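CghA (Chaetomium globosum, PDB 6KBC) belongs to the Diels-Alderase family of fungal proteins, built from two beta-rich domains of the calycin clan. Local coordinates at residues A[8-22]-A[33-45]. Sequence-based numbering, arbitrary orientation.
Sequences SLLQGDQFLADTPIP and LFPKWADKLSPTA
Ser8 OG donates to Ala38 O at 2.6 Å, tying strand 6-10 to the segment 33-45. The hydroxyl stands anti to the backbone N (chi1 170°). It is tilted slightly out of the carbonyl plane. Arg68 of strand 60-69 is a second partner of the same hydroxyl. Phe34 CZ and Pro35 CG close on Ser8 CB, each at 3.8 Å.

Lys40 reaches the other way. Its chain bends at chi2 and chi4 and passes over the Phe15 carbonyl. This brings NZ to Gln14 O at 2.6 Å, so a backbone oxygen receives the ammonium group. Next to it, Leu41 N donates to Phe15 O and Ala17 N to Leu41 O, both nearly straight. The pair makes a single parallel beta bridge between Leu16 and Leu41, within a loop-rich part of the N-terminal Diels-Alderase domain. Here the chain leaves strand 6-10, makes an excursion and then runs beside its earlier course in the same direction before entering strand 46-54. Both buried, Leu10 and Leu41 meet CD2 to CB at 3.8 Å, the side chains crossing at about a right angle.

Pro43 sits in the type I turn 42-45, between Leu16 and Pro20. Its CB faces the Leu16 branch, and its CG lies 4.0 Å from Pro20 CD. Ser42 OG accepts from Thr44 N, forming an ST turn, and also bonds a water that donates to Ile21 O. That carbonyl takes the indole N-H as well: Trp37 NE1 to Ile21 O is 2.9 Å. The oxygen lies in the ring plane, but the nitrogen stands well above the carbonyl plane. Ala45 CB lies over one face of the indole, toward its rim.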
loop_
_atom_site.group_PDB
_atom_site.type_symbol
_atom_site.label_atom_id
_atom_site.label_comp_id
_atom_site.label_asym_id
_atom_site.label_seq_id
_atom_site.Cartn_x
_atom_site.Cartn_y
_atom_site.Cartn_z
ATOM N N SER A 8 11.675 -17.013 -10.027
ATOM C CA SER A 8 11.328 -17.471 -8.689
ATOM C C SER A 8 9.994 -18.188 -8.808
ATOM O O SER A 8 8.955 -17.543 -8.991
ATOM C CB SER A 8 11.247 -16.306 -7.703
ATOM O OG SER A 8 10.692 -16.737 -6.475
ATOM N N LEU A 9 10.016 -19.515 -8.715
ATOM C CA LEU A 9 8.817 -20.322 -8.888
ATOM C C LEU A 9 8.543 -21.100 -7.610
ATOM O O LEU A 9 9.330 -21.969 -7.220
ATOM C CB LEU A 9 8.955 -21.260 -10.088
ATOM C CG LEU A 9 7.887 -22.336 -10.274
ATOM C CD1 LEU A 9 6.525 -21.709 -10.496
ATOM C CD2 LEU A 9 8.250 -23.228 -11.459
ATOM N N LEU A 10 7.423 -20.781 -6.971
ATOM C CA LEU A 10 6.990 -21.393 -5.727
ATOM C C LEU A 10 5.668 -22.093 -5.989
ATOM O O LEU A 10 4.689 -21.454 -6.386
ATOM C CB LEU A 10 6.859 -20.352 -4.609
ATOM C CG LEU A 10 8.110 -19.672 -4.046
ATOM C CD1 LEU A 10 8.786 -18.813 -5.057
ATOM C CD2 LEU A 10 7.705 -18.804 -2.866
ATOM N N GLN A 11 5.653 -23.401 -5.765
ATOM C CA GLN A 11 4.563 -24.275 -6.168
ATOM C C GLN A 11 4.612 -25.523 -5.308
ATOM O O GLN A 11 5.607 -25.794 -4.631
ATOM C CB GLN A 11 4.681 -24.662 -7.635
ATOM C CG GLN A 11 5.863 -25.579 -7.854
ATOM C CD GLN A 11 6.104 -25.880 -9.313
ATOM O OE1 GLN A 11 5.398 -25.388 -10.192
ATOM N NE2 GLN A 11 7.139 -26.665 -9.583
ATOM N N GLY A 12 3.534 -26.296 -5.360
ATOM C CA GLY A 12 3.603 -27.547 -4.641
ATOM C C GLY A 12 3.553 -27.331 -3.138
ATOM O O GLY A 12 3.021 -26.337 -2.638
ATOM N N ASP A 13 4.137 -28.284 -2.407
ATOM C CA ASP A 13 4.050 -28.290 -0.949
ATOM C C ASP A 13 5.413 -28.319 -0.269
ATOM O O ASP A 13 5.485 -28.593 0.934
ATOM C CB ASP A 13 3.213 -29.478 -0.460
ATOM C CG ASP A 13 3.916 -30.813 -0.657
ATOM O OD1 ASP A 13 4.420 -31.084 -1.770
ATOM O OD2 ASP A 13 3.975 -31.588 0.324
ATOM N N GLN A 14 6.495 -28.051 -1.000
ATOM C CA GLN A 14 7.829 -28.016 -0.414
ATOM C C GLN A 14 8.529 -26.696 -0.712
ATOM O O GLN A 14 9.757 -26.647 -0.788
ATOM C CB GLN A 14 8.678 -29.192 -0.904
ATOM C CG GLN A 14 8.073 -30.573 -0.666
ATOM C CD GLN A 14 8.076 -30.974 0.802
ATOM O OE1 GLN A 14 7.068 -31.444 1.336
ATOM N NE2 GLN A 14 9.220 -30.804 1.458
ATOM N N PHE A 15 7.764 -25.613 -0.875
ATOM C CA PHE A 15 8.348 -24.310 -1.185
ATOM C C PHE A 15 8.852 -23.584 0.057
ATOM O O PHE A 15 9.655 -22.652 -0.063
ATOM C CB PHE A 15 7.320 -23.434 -1.918
ATOM C CG PHE A 15 6.055 -23.171 -1.130
ATOM C CD1 PHE A 15 6.044 -22.260 -0.081
ATOM C CD2 PHE A 15 4.885 -23.843 -1.430
ATOM C CE1 PHE A 15 4.894 -22.021 0.644
ATOM C CE2 PHE A 15 3.726 -23.608 -0.704
ATOM C CZ PHE A 15 3.734 -22.695 0.335
ATOM N N LEU A 16 8.386 -23.983 1.236
ATOM C CA LEU A 16 8.741 -23.311 2.476
ATOM C C LEU A 16 10.092 -23.799 2.985
ATOM O O LEU A 16 10.387 -24.995 2.951
ATOM C CB LEU A 16 7.657 -23.567 3.524
ATOM C CG LEU A 16 7.408 -22.550 4.634
ATOM C CD1 LEU A 16 6.940 -21.221 4.067
ATOM C CD2 LEU A 16 6.365 -23.110 5.586
ATOM N N ALA A 17 10.918 -22.865 3.446
ATOM C CA ALA A 17 12.157 -23.258 4.097
ATOM C C ALA A 17 11.866 -23.871 5.466
ATOM O O ALA A 17 10.782 -23.709 6.036
ATOM C CB ALA A 17 13.097 -22.064 4.243
ATOM N N ASP A 18 12.855 -24.597 5.988
ATOM C CA ASP A 18 12.697 -25.252 7.283
ATOM C C ASP A 18 12.816 -24.247 8.424
ATOM O O ASP A 18 12.013 -24.269 9.364
ATOM C CB ASP A 18 13.736 -26.368 7.423
ATOM C CG ASP A 18 13.492 -27.262 8.633
ATOM O OD1 ASP A 18 13.053 -26.764 9.694
ATOM O OD2 ASP A 18 13.744 -28.481 8.522
ATOM N N THR A 19 13.804 -23.370 8.355
ATOM C CA THR A 19 14.013 -22.301 9.312
ATOM C C THR A 19 13.810 -20.962 8.617
ATOM O O THR A 19 13.857 -20.879 7.383
ATOM C CB THR A 19 15.431 -22.359 9.894
ATOM O OG1 THR A 19 16.374 -22.117 8.846
ATOM C CG2 THR A 19 15.700 -23.732 10.481
ATOM N N PRO A 20 13.556 -19.897 9.373
ATOM C CA PRO A 20 13.681 -18.556 8.789
ATOM C C PRO A 20 15.068 -18.375 8.192
ATOM O O PRO A 20 16.081 -18.507 8.879
ATOM C CB PRO A 20 13.438 -17.618 9.979
ATOM C CG PRO A 20 13.376 -18.479 11.198
ATOM C CD PRO A 20 13.038 -19.862 10.750
ATOM N N ILE A 21 15.108 -18.117 6.890
ATOM C CA ILE A 21 16.362 -17.926 6.165
ATOM C C ILE A 21 16.417 -16.468 5.725
ATOM O O ILE A 21 15.361 -15.829 5.596
ATOM C CB ILE A 21 16.474 -18.886 4.966
ATOM C CG1 ILE A 21 15.368 -18.611 3.948
ATOM C CG2 ILE A 21 16.451 -20.347 5.428
ATOM C CD1 ILE A 21 15.289 -19.646 2.840
ATOM N N PRO A 22 17.592 -15.890 5.491
ATOM C CA PRO A 22 17.625 -14.485 5.078
ATOM C C PRO A 22 17.107 -14.312 3.661
ATOM O O PRO A 22 17.216 -15.206 2.818
ATOM C CB PRO A 22 19.109 -14.105 5.179
ATOM C CG PRO A 22 19.867 -15.385 5.352
ATOM C CD PRO A 22 18.910 -16.537 5.360
ATOM N N LEU A 33 11.701 -5.504 -7.560
ATOM C CA LEU A 33 10.476 -6.257 -7.796
ATOM C C LEU A 33 10.703 -7.758 -7.759
ATOM O O LEU A 33 9.760 -8.517 -7.495
ATOM C CB LEU A 33 9.869 -5.856 -9.144
ATOM C CG LEU A 33 9.418 -4.402 -9.180
ATOM C CD1 LEU A 33 8.826 -4.046 -10.549
ATOM C CD2 LEU A 33 8.431 -4.156 -8.035
ATOM N N PHE A 34 11.916 -8.213 -8.044
ATOM C CA PHE A 34 12.167 -9.644 -7.990
ATOM C C PHE A 34 12.150 -10.123 -6.538
ATOM O O PHE A 34 12.676 -9.442 -5.652
ATOM C CB PHE A 34 13.503 -9.984 -8.652
ATOM C CG PHE A 34 13.687 -11.452 -8.895
ATOM C CD1 PHE A 34 13.047 -12.076 -9.959
ATOM C CD2 PHE A 34 14.471 -12.217 -8.047
ATOM C CE1 PHE A 34 13.203 -13.437 -10.184
ATOM C CE2 PHE A 34 14.630 -13.577 -8.266
ATOM C CZ PHE A 34 13.996 -14.186 -9.333
ATOM N N PRO A 35 11.542 -11.276 -6.261
ATOM C CA PRO A 35 11.376 -11.710 -4.870
ATOM C C PRO A 35 12.701 -11.806 -4.128
ATOM O O PRO A 35 13.728 -12.194 -4.691
ATOM C CB PRO A 35 10.716 -13.085 -5.007
ATOM C CG PRO A 35 10.010 -13.028 -6.312
ATOM C CD PRO A 35 10.856 -12.175 -7.203
ATOM N N LYS A 36 12.661 -11.439 -2.844
ATOM C CA LYS A 36 13.832 -11.518 -1.983
ATOM C C LYS A 36 14.035 -12.914 -1.420
ATOM O O LYS A 36 15.136 -13.227 -0.956
ATOM C CB LYS A 36 13.710 -10.500 -0.845
ATOM C CG LYS A 36 13.660 -9.056 -1.344
ATOM C CD LYS A 36 14.850 -8.737 -2.227
ATOM C CE LYS A 36 14.799 -7.317 -2.723
ATOM N NZ LYS A 36 15.931 -6.978 -3.634
ATOM N N TRP A 37 12.994 -13.743 -1.429
ATOM C CA TRP A 37 13.089 -15.174 -1.143
ATOM C C TRP A 37 12.833 -15.901 -2.463
ATOM O O TRP A 37 11.721 -16.344 -2.751
ATOM C CB TRP A 37 12.111 -15.588 -0.041
ATOM C CG TRP A 37 12.588 -15.165 1.317
ATOM C CD1 TRP A 37 13.344 -15.900 2.188
ATOM C CD2 TRP A 37 12.410 -13.879 1.927
ATOM N NE1 TRP A 37 13.620 -15.163 3.311
ATOM C CE2 TRP A 37 13.060 -13.919 3.178
ATOM C CE3 TRP A 37 11.752 -12.703 1.543
ATOM C CZ2 TRP A 37 13.070 -12.828 4.052
ATOM C CZ3 TRP A 37 11.757 -11.615 2.419
ATOM C CH2 TRP A 37 12.415 -11.688 3.656
ATOM N N ALA A 38 13.893 -16.022 -3.269
ATOM C CA ALA A 38 13.741 -16.458 -4.658
ATOM C C ALA A 38 13.417 -17.945 -4.761
ATOM O O ALA A 38 12.529 -18.342 -5.523
ATOM C CB ALA A 38 15.005 -16.125 -5.449
ATOM N N ASP A 39 14.121 -18.789 -4.005
ATOM C CA ASP A 39 13.998 -20.232 -4.186
ATOM C C ASP A 39 13.122 -20.895 -3.130
ATOM O O ASP A 39 12.202 -21.645 -3.474
ATOM C CB ASP A 39 15.389 -20.874 -4.203
ATOM C CG ASP A 39 16.178 -20.502 -5.447
ATOM O OD1 ASP A 39 15.688 -20.766 -6.568
ATOM O OD2 ASP A 39 17.267 -19.903 -5.309
ATOM N N LYS A 40 13.396 -20.648 -1.853
ATOM C CA LYS A 40 12.574 -21.136 -0.758
ATOM C C LYS A 40 12.038 -19.930 0.003
ATOM O O LYS A 40 12.722 -18.912 0.133
ATOM C CB LYS A 40 13.379 -22.037 0.194
ATOM C CG LYS A 40 13.619 -23.473 -0.289
ATOM C CD LYS A 40 12.357 -24.269 -0.599
ATOM C CE LYS A 40 12.711 -25.741 -0.827
ATOM N NZ LYS A 40 11.983 -26.324 -1.996
ATOM N N LEU A 41 10.813 -20.035 0.504
ATOM C CA LEU A 41 10.190 -18.929 1.220
ATOM C C LEU A 41 10.339 -19.156 2.720
ATOM O O LEU A 41 9.898 -20.185 3.245
ATOM C CB LEU A 41 8.719 -18.771 0.833
ATOM C CG LEU A 41 7.973 -17.618 1.526
ATOM C CD1 LEU A 41 8.481 -16.250 1.064
ATOM C CD2 LEU A 41 6.475 -17.741 1.300
ATOM N N SER A 42 10.964 -18.198 3.396
ATOM C CA SER A 42 11.076 -18.259 4.845
ATOM C C SER A 42 9.690 -18.371 5.473
ATOM O O SER A 42 8.744 -17.715 5.020
ATOM C CB SER A 42 11.792 -17.022 5.386
ATOM O OG SER A 42 11.599 -16.906 6.787
ATOM N N PRO A 43 9.528 -19.192 6.513
ATOM C CA PRO A 43 8.202 -19.347 7.128
ATOM C C PRO A 43 7.746 -18.131 7.923
ATOM O O PRO A 43 6.600 -18.120 8.383
ATOM C CB PRO A 43 8.380 -20.567 8.041
ATOM C CG PRO A 43 9.832 -20.564 8.379
ATOM C CD PRO A 43 10.543 -20.044 7.153
ATOM N N THR A 44 8.592 -17.120 8.113
ATOM C CA THR A 44 8.173 -15.892 8.783
ATOM C C THR A 44 8.260 -14.684 7.865
ATOM O O THR A 44 8.124 -13.548 8.339
ATOM C CB THR A 44 9.017 -15.619 10.029
ATOM O OG1 THR A 44 10.381 -15.432 9.637
ATOM C CG2 THR A 44 8.915 -16.782 11.011
ATOM N N ALA A 45 8.514 -14.890 6.579
ATOM C CA ALA A 45 8.662 -13.773 5.664
ATOM C C ALA A 45 7.344 -13.488 4.956
ATOM O O ALA A 45 6.457 -14.340 4.855
ATOM C CB ALA A 45 9.758 -14.043 4.633
HETATM O O HOH W 1 12.785 -14.762 7.268
#